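Local coordinates for protein p13 MTCP-1 (Homo sapiens, PDB 1A1X), which binds the PH domains of the kinases AKT1 and AKT2 and enhances their phosphorylation and activation, at residues A[41-46]-A[84-89]; A[30-35]-A[64-69]; A[19-24]-A[48-53]; A[5-10]-A[96-101]. All blocks are in the same frame, centred on the assembly; numbering follows the deposited sequence.

From the N terminus, residues 5-10 meet 96-101 in interaction 4, closing a loop of nearly the whole chain that encloses the other three contacts. Interaction 3 (19-24 with 48-53), interaction 2 (30-35 with 64-69) and interaction 1 (41-46 with 84-89) then open in turn and close in the same order, so each pair of them crosses. Interactions 2 and 3 bring the connection between strand 41-46 and strand 69-73 back against strands 29-36 and 21-24. Interaction 1 joins the two halves of the closed antiparallel barrel across strand 97-104, while interaction 4 lays the N-terminal segment on that same strand.

Interaction 1. Residues A[41-46]-A[84-89]; sequences LRARVQ and RLWQIQ
Leu-41 and Ala-43 meet the benzo part of the Trp-86 indole, while Arg-42, between them, meets Gln-89 separately. Leu-41 CD2 lies 3.6 Å from Trp-86 CH2 and is almost as near CZ3, approaching the ring obliquely. Ala-43 CB adds a looser contact, 4.0 Å from Trp-86 CZ3. With chi1 at -65°, CG of Trp-86 stands anti to its carbonyl carbon, and the ring reaches across to strand 41-46. Arg-42 runs extended from CG to NE and gives a hydrogen bond from NE to Gln-89 OE1. The 2.5 Å from Arg-42 NE to Gln-89 OE1 is doubtful as an exact length, and the bond is bent, with an N-H...O angle of 138°. Arg-42 NE lies in the carbonyl plane of the amide, whereas Gln-89 OE1 stands somewhat out of the guanidinium plane. One shell out, Asp-80 OD2 accepts from Trp-86 NE1, and Trp-70 meets the indole edge-to-face; both probably help to hold the ring's orientation. Glu-5 of the second subunit reaches both Arg-42 NH2, in a salt bridge, and Gln-89 NE2, so this polar pair also meets the other chain of the assembly. Strand 97-104 runs between the two strands in the sheet, and their short segments cross at -58°. Such contact between non-adjacent strands, with a tryptophan filling the interior, belongs to the closed antiparallel barrel of the TCL1 family.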
# COMPACT_ATOMS: atom_id res chain seq x y z
N LEU A 41 5.21 -9.89 -9.51
CA LEU A 41 6.18 -8.89 -9.17
C LEU A 41 5.57 -7.51 -8.96
O LEU A 41 4.64 -7.11 -9.68
CB LEU A 41 7.23 -8.84 -10.28
CG LEU A 41 8.44 -7.94 -10.07
CD1 LEU A 41 9.70 -8.68 -10.47
CD2 LEU A 41 8.27 -6.66 -10.86
N ARG A 42 6.06 -6.82 -7.95
CA ARG A 42 5.62 -5.47 -7.62
C ARG A 42 6.84 -4.56 -7.60
O ARG A 42 7.96 -5.01 -7.37
CB ARG A 42 4.96 -5.42 -6.23
CG ARG A 42 3.55 -6.00 -6.14
CD ARG A 42 2.77 -5.39 -4.96
NE ARG A 42 1.53 -6.12 -4.67
CZ ARG A 42 1.40 -7.04 -3.72
NH1 ARG A 42 2.43 -7.36 -2.94
NH2 ARG A 42 0.24 -7.66 -3.55
N ALA A 43 6.62 -3.29 -7.91
CA ALA A 43 7.69 -2.30 -7.88
C ALA A 43 7.18 -1.18 -6.99
O ALA A 43 6.05 -0.73 -7.14
CB ALA A 43 7.99 -1.78 -9.27
N ARG A 44 7.97 -0.79 -6.00
CA ARG A 44 7.60 0.30 -5.11
C ARG A 44 8.46 1.46 -5.57
O ARG A 44 9.68 1.35 -5.61
CB ARG A 44 7.88 -0.08 -3.66
CG ARG A 44 7.33 0.90 -2.64
CD ARG A 44 7.03 0.20 -1.33
NE ARG A 44 8.21 -0.46 -0.80
CZ ARG A 44 9.14 0.13 -0.05
NH1 ARG A 44 9.04 1.42 0.25
NH2 ARG A 44 10.17 -0.57 0.39
N VAL A 45 7.82 2.53 -6.02
CA VAL A 45 8.54 3.67 -6.56
C VAL A 45 8.27 4.92 -5.73
O VAL A 45 7.11 5.32 -5.54
CB VAL A 45 8.13 3.93 -8.05
CG1 VAL A 45 9.19 4.74 -8.75
CG2 VAL A 45 7.88 2.61 -8.79
N GLN A 46 9.34 5.53 -5.24
CA GLN A 46 9.25 6.73 -4.41
C GLN A 46 9.98 7.92 -5.02
O GLN A 46 11.10 7.80 -5.53
CB GLN A 46 9.80 6.45 -3.01
CG GLN A 46 8.98 5.46 -2.21
CD GLN A 46 9.49 5.29 -0.80
OE1 GLN A 46 10.56 5.80 -0.47
NE2 GLN A 46 8.74 4.58 0.03
N ARG A 84 3.60 -4.25 -21.62
CA ARG A 84 3.02 -4.88 -20.44
C ARG A 84 2.36 -3.81 -19.58
O ARG A 84 2.77 -2.66 -19.59
CB ARG A 84 4.08 -5.60 -19.64
CG ARG A 84 4.78 -6.66 -20.44
CD ARG A 84 5.95 -7.22 -19.66
NE ARG A 84 6.71 -8.19 -20.45
CZ ARG A 84 8.03 -8.30 -20.41
NH1 ARG A 84 8.74 -7.51 -19.61
NH2 ARG A 84 8.65 -9.21 -21.16
N LEU A 85 1.33 -4.22 -18.84
CA LEU A 85 0.58 -3.32 -17.96
C LEU A 85 0.92 -3.52 -16.50
O LEU A 85 1.11 -4.65 -16.05
CB LEU A 85 -0.93 -3.50 -18.16
CG LEU A 85 -1.65 -2.59 -19.15
CD1 LEU A 85 -0.86 -2.46 -20.43
CD2 LEU A 85 -3.03 -3.13 -19.42
N TRP A 86 1.03 -2.41 -15.79
CA TRP A 86 1.35 -2.41 -14.37
C TRP A 86 0.22 -1.69 -13.66
O TRP A 86 -0.05 -0.53 -13.93
CB TRP A 86 2.66 -1.67 -14.10
CG TRP A 86 3.86 -2.32 -14.71
CD1 TRP A 86 4.15 -2.41 -16.05
CD2 TRP A 86 4.95 -2.94 -14.02
NE1 TRP A 86 5.35 -3.05 -16.22
CE2 TRP A 86 5.87 -3.38 -15.00
CE3 TRP A 86 5.25 -3.16 -12.67
CZ2 TRP A 86 7.06 -4.04 -14.67
CZ3 TRP A 86 6.43 -3.81 -12.34
CH2 TRP A 86 7.33 -4.24 -13.34
N GLN A 87 -0.46 -2.39 -12.76
CA GLN A 87 -1.57 -1.83 -12.01
C GLN A 87 -1.09 -0.93 -10.88
O GLN A 87 -0.19 -1.31 -10.14
CB GLN A 87 -2.41 -2.96 -11.41
CG GLN A 87 -3.65 -2.50 -10.64
CD GLN A 87 -4.69 -1.86 -11.55
OE1 GLN A 87 -5.16 -2.49 -12.50
NE2 GLN A 87 -5.05 -0.61 -11.26
N ILE A 88 -1.65 0.27 -10.76
CA ILE A 88 -1.27 1.14 -9.64
C ILE A 88 -2.13 0.64 -8.48
O ILE A 88 -3.34 0.81 -8.49
CB ILE A 88 -1.60 2.62 -9.91
CG1 ILE A 88 -0.73 3.18 -11.05
CG2 ILE A 88 -1.36 3.46 -8.65
CD1 ILE A 88 -1.15 4.58 -11.51
N GLN A 89 -1.51 -0.06 -7.53
CA GLN A 89 -2.25 -0.58 -6.38
C GLN A 89 -2.48 0.49 -5.32
O GLN A 89 -3.47 0.46 -4.59
CB GLN A 89 -1.57 -1.81 -5.81
CG GLN A 89 -1.43 -2.90 -6.85
CD GLN A 89 -1.19 -4.24 -6.22
OE1 GLN A 89 -0.08 -4.56 -5.81
NE2 GLN A 89 -2.24 -5.05 -6.14

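Interaction 2. Residues A[30-35]-A[64-69]; sequences WVAVVE and SQLPLM
Val-34 and Leu-66 mark the nearest backbone approach, their CA atoms 7.8 Å apart, as the irregular segment 64-69 passes strand 29-36 without a hydrogen bond between them. The strand keeps extended torsions throughout. The other segment starts with an ST turn, in which Ser-64 OG accepts from Leu-66 N at 3.2 Å; the hydroxyl also bonds Glu-19 OE1, linking the turn to the residues before strand 21-24. Across the gap, Ala-32, Val-34, Gln-65 and Leu-66 all point their CB atoms toward the opposing segment. Val-34 CG2 lies 3.7 Å from Leu-66 CD1 and is only slightly farther from CD2, the two side chains passing antiparallel, flank to flank. Leu-66 CD2 also reaches Ala-32 CB at 4.0 Å, so the isobutyl fork spans Ala-32 and Val-34, two residues apart on the strand. Tyr-22 packs on Leu-66 from the neighbouring strand 21-24, and its OH bonds the carbonyl of Pro-67. At the more open end, the chain of Gln-65 lies across Val-34, with Gln-65 OE1 3.9 Å from Val-34 CG1. This is plain van der Waals contact; the amide nitrogen of Gln-65 is bonded to Glu-36 OE1. With only methyl groups and an amide oxygen meeting across the interface, shape and burial of apolar surface probably hold the connection against the strand, while the directional bonds run within segment 64-69 or to residues outside the contact, such as Glu-36, Tyr-22 and Glu-19.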
# COMPACT_ATOMS: atom_id res chain seq x y z
N TRP A 30 12.82 9.41 -9.30
CA TRP A 30 12.04 8.42 -8.58
C TRP A 30 12.92 7.20 -8.43
O TRP A 30 13.62 6.83 -9.37
CB TRP A 30 10.81 8.04 -9.38
CG TRP A 30 9.77 9.09 -9.45
CD1 TRP A 30 9.79 10.23 -10.20
CD2 TRP A 30 8.51 9.09 -8.76
NE1 TRP A 30 8.63 10.93 -10.03
CE2 TRP A 30 7.83 10.26 -9.14
CE3 TRP A 30 7.90 8.22 -7.85
CZ2 TRP A 30 6.55 10.58 -8.66
CZ3 TRP A 30 6.63 8.54 -7.36
CH2 TRP A 30 5.97 9.71 -7.77
N VAL A 31 12.95 6.61 -7.23
CA VAL A 31 13.76 5.42 -6.99
C VAL A 31 12.81 4.22 -6.97
O VAL A 31 11.82 4.21 -6.23
CB VAL A 31 14.51 5.51 -5.63
CG1 VAL A 31 15.24 4.20 -5.34
CG2 VAL A 31 15.51 6.67 -5.65
N ALA A 32 13.11 3.22 -7.80
CA ALA A 32 12.27 2.03 -7.87
C ALA A 32 12.95 0.79 -7.31
O ALA A 32 14.10 0.50 -7.63
CB ALA A 32 11.82 1.79 -9.31
N VAL A 33 12.23 0.07 -6.45
CA VAL A 33 12.73 -1.15 -5.87
C VAL A 33 11.78 -2.30 -6.20
O VAL A 33 10.58 -2.10 -6.34
CB VAL A 33 12.92 -1.06 -4.32
CG1 VAL A 33 13.93 0.01 -3.96
CG2 VAL A 33 11.59 -0.81 -3.62
N VAL A 34 12.34 -3.49 -6.36
CA VAL A 34 11.55 -4.67 -6.66
C VAL A 34 11.15 -5.39 -5.38
O VAL A 34 11.96 -5.55 -4.47
CB VAL A 34 12.32 -5.67 -7.58
CG1 VAL A 34 11.48 -6.94 -7.81
CG2 VAL A 34 12.65 -5.01 -8.92
N GLU A 35 9.88 -5.76 -5.29
CA GLU A 35 9.36 -6.53 -4.16
C GLU A 35 8.60 -7.69 -4.79
O GLU A 35 7.42 -7.60 -5.11
CB GLU A 35 8.46 -5.66 -3.30
CG GLU A 35 9.20 -4.43 -2.83
CD GLU A 35 8.46 -3.66 -1.77
OE1 GLU A 35 7.22 -3.57 -1.87
OE2 GLU A 35 9.14 -3.14 -0.85
N SER A 64 17.48 -6.20 -16.64
CA SER A 64 16.73 -5.71 -15.49
C SER A 64 15.29 -6.20 -15.41
O SER A 64 14.66 -6.48 -16.43
CB SER A 64 16.74 -4.18 -15.49
OG SER A 64 16.02 -3.67 -14.38
N GLN A 65 14.77 -6.31 -14.19
CA GLN A 65 13.38 -6.74 -13.98
C GLN A 65 12.41 -5.56 -14.21
O GLN A 65 11.22 -5.76 -14.48
CB GLN A 65 13.19 -7.28 -12.56
CG GLN A 65 13.97 -8.57 -12.28
CD GLN A 65 13.72 -9.09 -10.89
OE1 GLN A 65 14.31 -8.62 -9.93
NE2 GLN A 65 12.83 -10.07 -10.77
N LEU A 66 12.94 -4.35 -14.09
CA LEU A 66 12.18 -3.11 -14.29
C LEU A 66 12.35 -2.65 -15.75
O LEU A 66 13.39 -2.90 -16.38
CB LEU A 66 12.69 -2.03 -13.33
CG LEU A 66 12.02 -1.88 -11.96
CD1 LEU A 66 11.10 -3.04 -11.64
CD2 LEU A 66 13.10 -1.70 -10.89
N PRO A 67 11.34 -1.94 -16.29
CA PRO A 67 11.38 -1.46 -17.67
C PRO A 67 12.16 -0.18 -17.92
O PRO A 67 12.55 0.53 -16.98
CB PRO A 67 9.91 -1.28 -18.00
CG PRO A 67 9.36 -0.76 -16.70
CD PRO A 67 10.05 -1.62 -15.65
N LEU A 68 12.40 0.10 -19.20
CA LEU A 68 13.10 1.30 -19.63
C LEU A 68 12.18 2.50 -19.43
O LEU A 68 12.64 3.62 -19.20
CB LEU A 68 13.48 1.22 -21.11
CG LEU A 68 14.46 0.15 -21.59
CD1 LEU A 68 14.62 0.30 -23.10
CD2 LEU A 68 15.80 0.30 -20.91
N MET A 69 10.87 2.27 -19.53
CA MET A 69 9.92 3.35 -19.37
C MET A 69 8.51 2.89 -19.01
O MET A 69 8.10 1.79 -19.36
CB MET A 69 9.83 4.16 -20.66
CG MET A 69 9.31 3.36 -21.83
SD MET A 69 8.05 4.23 -22.76
CE MET A 69 6.58 3.64 -21.97

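Interaction 3. Residues A[19-24]-A[48-53]; sequences EGIYRD and IQVPLG
The connection that leaves strand 41-46 and leads to helix 58-61 crosses beside strand 21-24, and here its residues Val-50 and Leu-52 come down on Ile-21 and Arg-23. Ile-21 and Val-50 reach toward each other tip to tip, Ile-21 CG2 lying 3.7 Å from Val-50 CG2. The Ile-21 CD1 methyl is close behind, 4.0 Å from Val-50 CG2. A chi1 of -67° at Val-50 turns that CG2 methyl to face the isoleucine. Leu-52 runs antiparallel alongside Ile-21, bringing its CD2 to 4.1 Å from Ile-21 CG2. The other branch turns to Arg-23, whose chain bends at chi3 (-62°): Leu-52 CD1 rests 3.6 Å from Arg-23 CD and comes obliquely to the guanidinium. The nearer approach of Leu-52 CD1 to Arg-23 NH1 is doubtful. An alanine in place of Arg-23 is likely to leave the CD1 branch of Leu-52 without its aliphatic neighbour and more open to solvent. Between the segments no hydrogen bond forms; polar anchoring comes from alongside. Thr-29 OG1 bonds both Ile-48 O and Val-50 N, and His-17 NE2 bonds Gly-53 O. Tyr-22, between the two contacting residues, points its CB away from the connection, and its ring meets Trp-70. Opposite inward and outward faces are typical of a beta-barrel strand; the irregular connection packed on the outer face of strand 21-24, between the two halves of the sheet, belongs to this TCL1-family barrel.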
# COMPACT_ATOMS: atom_id res chain seq x y z
N GLU A 19 19.85 2.03 -13.54
CA GLU A 19 19.04 0.93 -13.03
C GLU A 19 18.35 1.34 -11.74
O GLU A 19 19.01 1.73 -10.78
CB GLU A 19 19.93 -0.30 -12.77
CG GLU A 19 19.45 -1.60 -13.41
CD GLU A 19 18.39 -2.33 -12.59
OE1 GLU A 19 17.19 -2.00 -12.72
OE2 GLU A 19 18.76 -3.24 -11.84
N GLY A 20 17.02 1.31 -11.74
CA GLY A 20 16.26 1.67 -10.56
C GLY A 20 15.98 3.14 -10.32
O GLY A 20 15.24 3.48 -9.39
N ILE A 21 16.58 4.02 -11.12
CA ILE A 21 16.35 5.46 -10.96
C ILE A 21 15.71 6.00 -12.23
O ILE A 21 16.27 5.89 -13.32
CB ILE A 21 17.64 6.23 -10.61
CG1 ILE A 21 18.26 5.66 -9.34
CG2 ILE A 21 17.32 7.73 -10.38
CD1 ILE A 21 19.57 6.32 -8.93
N TYR A 22 14.52 6.55 -12.07
CA TYR A 22 13.74 7.09 -13.16
C TYR A 22 13.56 8.59 -13.02
O TYR A 22 13.82 9.17 -11.97
CB TYR A 22 12.35 6.43 -13.16
CG TYR A 22 12.39 4.95 -13.49
CD1 TYR A 22 12.82 4.01 -12.54
CD2 TYR A 22 12.03 4.49 -14.75
CE1 TYR A 22 12.89 2.65 -12.86
CE2 TYR A 22 12.09 3.14 -15.08
CZ TYR A 22 12.53 2.23 -14.13
OH TYR A 22 12.60 0.90 -14.46
N ARG A 23 13.08 9.21 -14.09
CA ARG A 23 12.79 10.65 -14.11
C ARG A 23 11.44 10.86 -14.79
O ARG A 23 11.14 10.21 -15.79
CB ARG A 23 13.88 11.42 -14.86
CG ARG A 23 15.16 11.59 -14.07
CD ARG A 23 16.01 12.69 -14.67
NE ARG A 23 16.42 12.36 -16.02
CZ ARG A 23 17.51 12.84 -16.61
NH1 ARG A 23 18.31 13.67 -15.95
NH2 ARG A 23 17.81 12.47 -17.85
N ASP A 24 10.61 11.73 -14.22
CA ASP A 24 9.29 11.99 -14.79
C ASP A 24 9.31 13.21 -15.71
O ASP A 24 10.38 13.76 -16.00
CB ASP A 24 8.22 12.14 -13.69
CG ASP A 24 8.50 13.28 -12.71
OD1 ASP A 24 9.22 14.23 -13.06
OD2 ASP A 24 7.99 13.24 -11.58
N ILE A 48 12.13 10.55 -4.62
CA ILE A 48 13.22 11.00 -3.76
C ILE A 48 14.31 11.59 -4.65
O ILE A 48 14.65 11.02 -5.69
CB ILE A 48 13.79 9.82 -2.94
CG1 ILE A 48 12.70 9.23 -2.03
CG2 ILE A 48 15.01 10.27 -2.11
CD1 ILE A 48 13.12 7.98 -1.26
N GLN A 49 14.81 12.75 -4.24
CA GLN A 49 15.88 13.45 -4.94
C GLN A 49 17.21 12.71 -4.75
O GLN A 49 17.71 12.58 -3.63
CB GLN A 49 15.98 14.87 -4.39
CG GLN A 49 16.99 15.77 -5.07
CD GLN A 49 16.92 17.20 -4.55
OE1 GLN A 49 15.90 17.89 -4.70
NE2 GLN A 49 18.00 17.65 -3.92
N VAL A 50 17.74 12.15 -5.83
CA VAL A 50 19.00 11.43 -5.76
C VAL A 50 19.94 11.99 -6.81
O VAL A 50 19.50 12.66 -7.74
CB VAL A 50 18.82 9.90 -5.99
CG1 VAL A 50 18.03 9.29 -4.84
CG2 VAL A 50 18.12 9.63 -7.31
N PRO A 51 21.26 11.78 -6.65
CA PRO A 51 22.20 12.31 -7.65
C PRO A 51 22.06 11.56 -8.95
O PRO A 51 21.59 10.42 -8.99
CB PRO A 51 23.56 12.05 -7.00
CG PRO A 51 23.33 10.80 -6.22
CD PRO A 51 21.97 11.06 -5.59
N LEU A 52 22.42 12.22 -10.04
CA LEU A 52 22.37 11.60 -11.35
C LEU A 52 23.76 11.67 -11.94
O LEU A 52 24.41 12.71 -11.90
CB LEU A 52 21.39 12.33 -12.27
CG LEU A 52 19.90 12.18 -11.97
CD1 LEU A 52 19.11 13.04 -12.94
CD2 LEU A 52 19.49 10.73 -12.08
N GLY A 53 24.25 10.52 -12.40
CA GLY A 53 25.55 10.47 -13.02
C GLY A 53 25.28 10.22 -14.49
O GLY A 53 24.34 10.79 -15.06

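Interaction 4. Residues A[5-10]-A[96-101]; sequences EDVGAP and GVQELL
Val-7 packs closely on Gln-98, and from there the contact thins toward Pro-10 and Leu-100. In the tight part, Val-7 CG2 lies 3.5 Å from Gln-98 CG and 3.8 Å from Gln-98 CD. The two side chains meet crosswise, so one methyl rests on the aliphatic part of the extended glutamine. Gln-98 gets there with CG anti to the backbone N (chi1 -168°), which carries the amide out to the N-terminal segment. Its OE1 is bonded to His-91 NE2, and Val-7 also touches His-91, so the histidine meets both partners. An alanine at Gln-98 is likely to leave His-91 NE2 without this acceptor and to open a gap under the Val-7 methyl. The loose side follows. Ala-9 O stands 4.1 Å from Gln-98 OE1, two acceptors with no bond between them, and Pro-10 CB only just meets Leu-100 CD2 at 4.2 Å. Gly-8 and Ala-9 lie open to solvent, the CB of Ala-9 pointing away from the strand. Gly-8 turns the chain with a positive phi (86°), where a side chain would strike the preceding carbonyl oxygen. Around this surface contact, Val-7 also leans on Met-93 of strand 85-94, while Pro-10 and Leu-100 both touch Tyr-78 of strand 77-80. The N-terminal segment thus lies over strand 97-104 and the adjoining strand 85-94; strand 97-104 pairs with strand 41-46 along its other edge, and the chain goes on from Pro-10 into strand 13-16.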
# COMPACT_ATOMS: atom_id res chain seq x y z
N GLU A 5 -6.65 10.29 -0.08
CA GLU A 5 -5.39 11.03 -0.12
C GLU A 5 -5.53 12.36 -0.85
O GLU A 5 -6.51 12.59 -1.56
CB GLU A 5 -4.31 10.24 -0.87
CG GLU A 5 -3.80 8.98 -0.19
CD GLU A 5 -2.93 9.25 1.02
OE1 GLU A 5 -1.91 9.96 0.88
OE2 GLU A 5 -3.24 8.74 2.11
N ASP A 6 -4.51 13.20 -0.68
CA ASP A 6 -4.41 14.51 -1.31
C ASP A 6 -3.04 14.53 -2.01
O ASP A 6 -2.35 15.55 -2.03
CB ASP A 6 -4.48 15.64 -0.27
CG ASP A 6 -5.89 15.90 0.25
OD1 ASP A 6 -6.68 16.56 -0.48
OD2 ASP A 6 -6.21 15.48 1.38
N VAL A 7 -2.65 13.38 -2.55
CA VAL A 7 -1.35 13.21 -3.23
C VAL A 7 -1.36 13.74 -4.66
O VAL A 7 -0.31 14.06 -5.22
CB VAL A 7 -0.90 11.72 -3.22
CG1 VAL A 7 -1.81 10.88 -4.09
CG2 VAL A 7 0.54 11.58 -3.65
N GLY A 8 -2.54 13.83 -5.26
CA GLY A 8 -2.65 14.34 -6.61
C GLY A 8 -2.44 13.28 -7.68
O GLY A 8 -2.49 12.08 -7.40
N ALA A 9 -2.17 13.75 -8.90
CA ALA A 9 -1.98 12.86 -10.04
C ALA A 9 -0.60 12.21 -10.14
O ALA A 9 0.42 12.80 -9.75
CB ALA A 9 -2.29 13.60 -11.34
N PRO A 10 -0.56 10.95 -10.61
CA PRO A 10 0.70 10.22 -10.77
C PRO A 10 1.43 10.75 -11.99
O PRO A 10 0.83 11.44 -12.82
CB PRO A 10 0.22 8.78 -10.97
CG PRO A 10 -1.08 8.94 -11.65
CD PRO A 10 -1.71 10.07 -10.86
N GLY A 96 6.10 11.43 4.36
CA GLY A 96 6.42 12.64 3.61
C GLY A 96 6.90 12.46 2.18
O GLY A 96 7.15 13.45 1.49
N VAL A 97 7.02 11.21 1.74
CA VAL A 97 7.48 10.89 0.39
C VAL A 97 6.36 10.28 -0.44
O VAL A 97 5.64 9.39 0.02
CB VAL A 97 8.66 9.90 0.43
CG1 VAL A 97 9.10 9.51 -0.97
CG2 VAL A 97 9.82 10.51 1.18
N GLN A 98 6.20 10.77 -1.67
CA GLN A 98 5.18 10.26 -2.58
C GLN A 98 5.59 8.85 -3.02
O GLN A 98 6.74 8.61 -3.42
CB GLN A 98 5.05 11.18 -3.80
CG GLN A 98 3.83 10.89 -4.65
CD GLN A 98 3.67 11.89 -5.78
OE1 GLN A 98 2.93 11.65 -6.74
NE2 GLN A 98 4.35 13.03 -5.67
N GLU A 99 4.64 7.92 -2.96
CA GLU A 99 4.93 6.54 -3.30
C GLU A 99 3.91 5.86 -4.22
O GLU A 99 2.71 5.97 -4.02
CB GLU A 99 5.08 5.71 -2.02
CG GLU A 99 5.19 4.22 -2.26
CD GLU A 99 5.27 3.43 -0.98
OE1 GLU A 99 6.33 3.47 -0.32
OE2 GLU A 99 4.29 2.75 -0.64
N LEU A 100 4.42 5.15 -5.23
CA LEU A 100 3.58 4.40 -6.15
C LEU A 100 3.87 2.95 -5.89
O LEU A 100 5.02 2.58 -5.64
CB LEU A 100 3.94 4.69 -7.61
CG LEU A 100 3.49 5.99 -8.27
CD1 LEU A 100 4.18 6.12 -9.62
CD2 LEU A 100 1.99 6.01 -8.43
N LEU A 101 2.81 2.13 -5.83
CA LEU A 101 2.97 0.70 -5.66
C LEU A 101 2.38 0.08 -6.92
O LEU A 101 1.16 0.11 -7.13
CB LEU A 101 2.26 0.16 -4.41
CG LEU A 101 2.54 -1.34 -4.22
CD1 LEU A 101 4.02 -1.55 -3.94
CD2 LEU A 101 1.68 -1.93 -3.11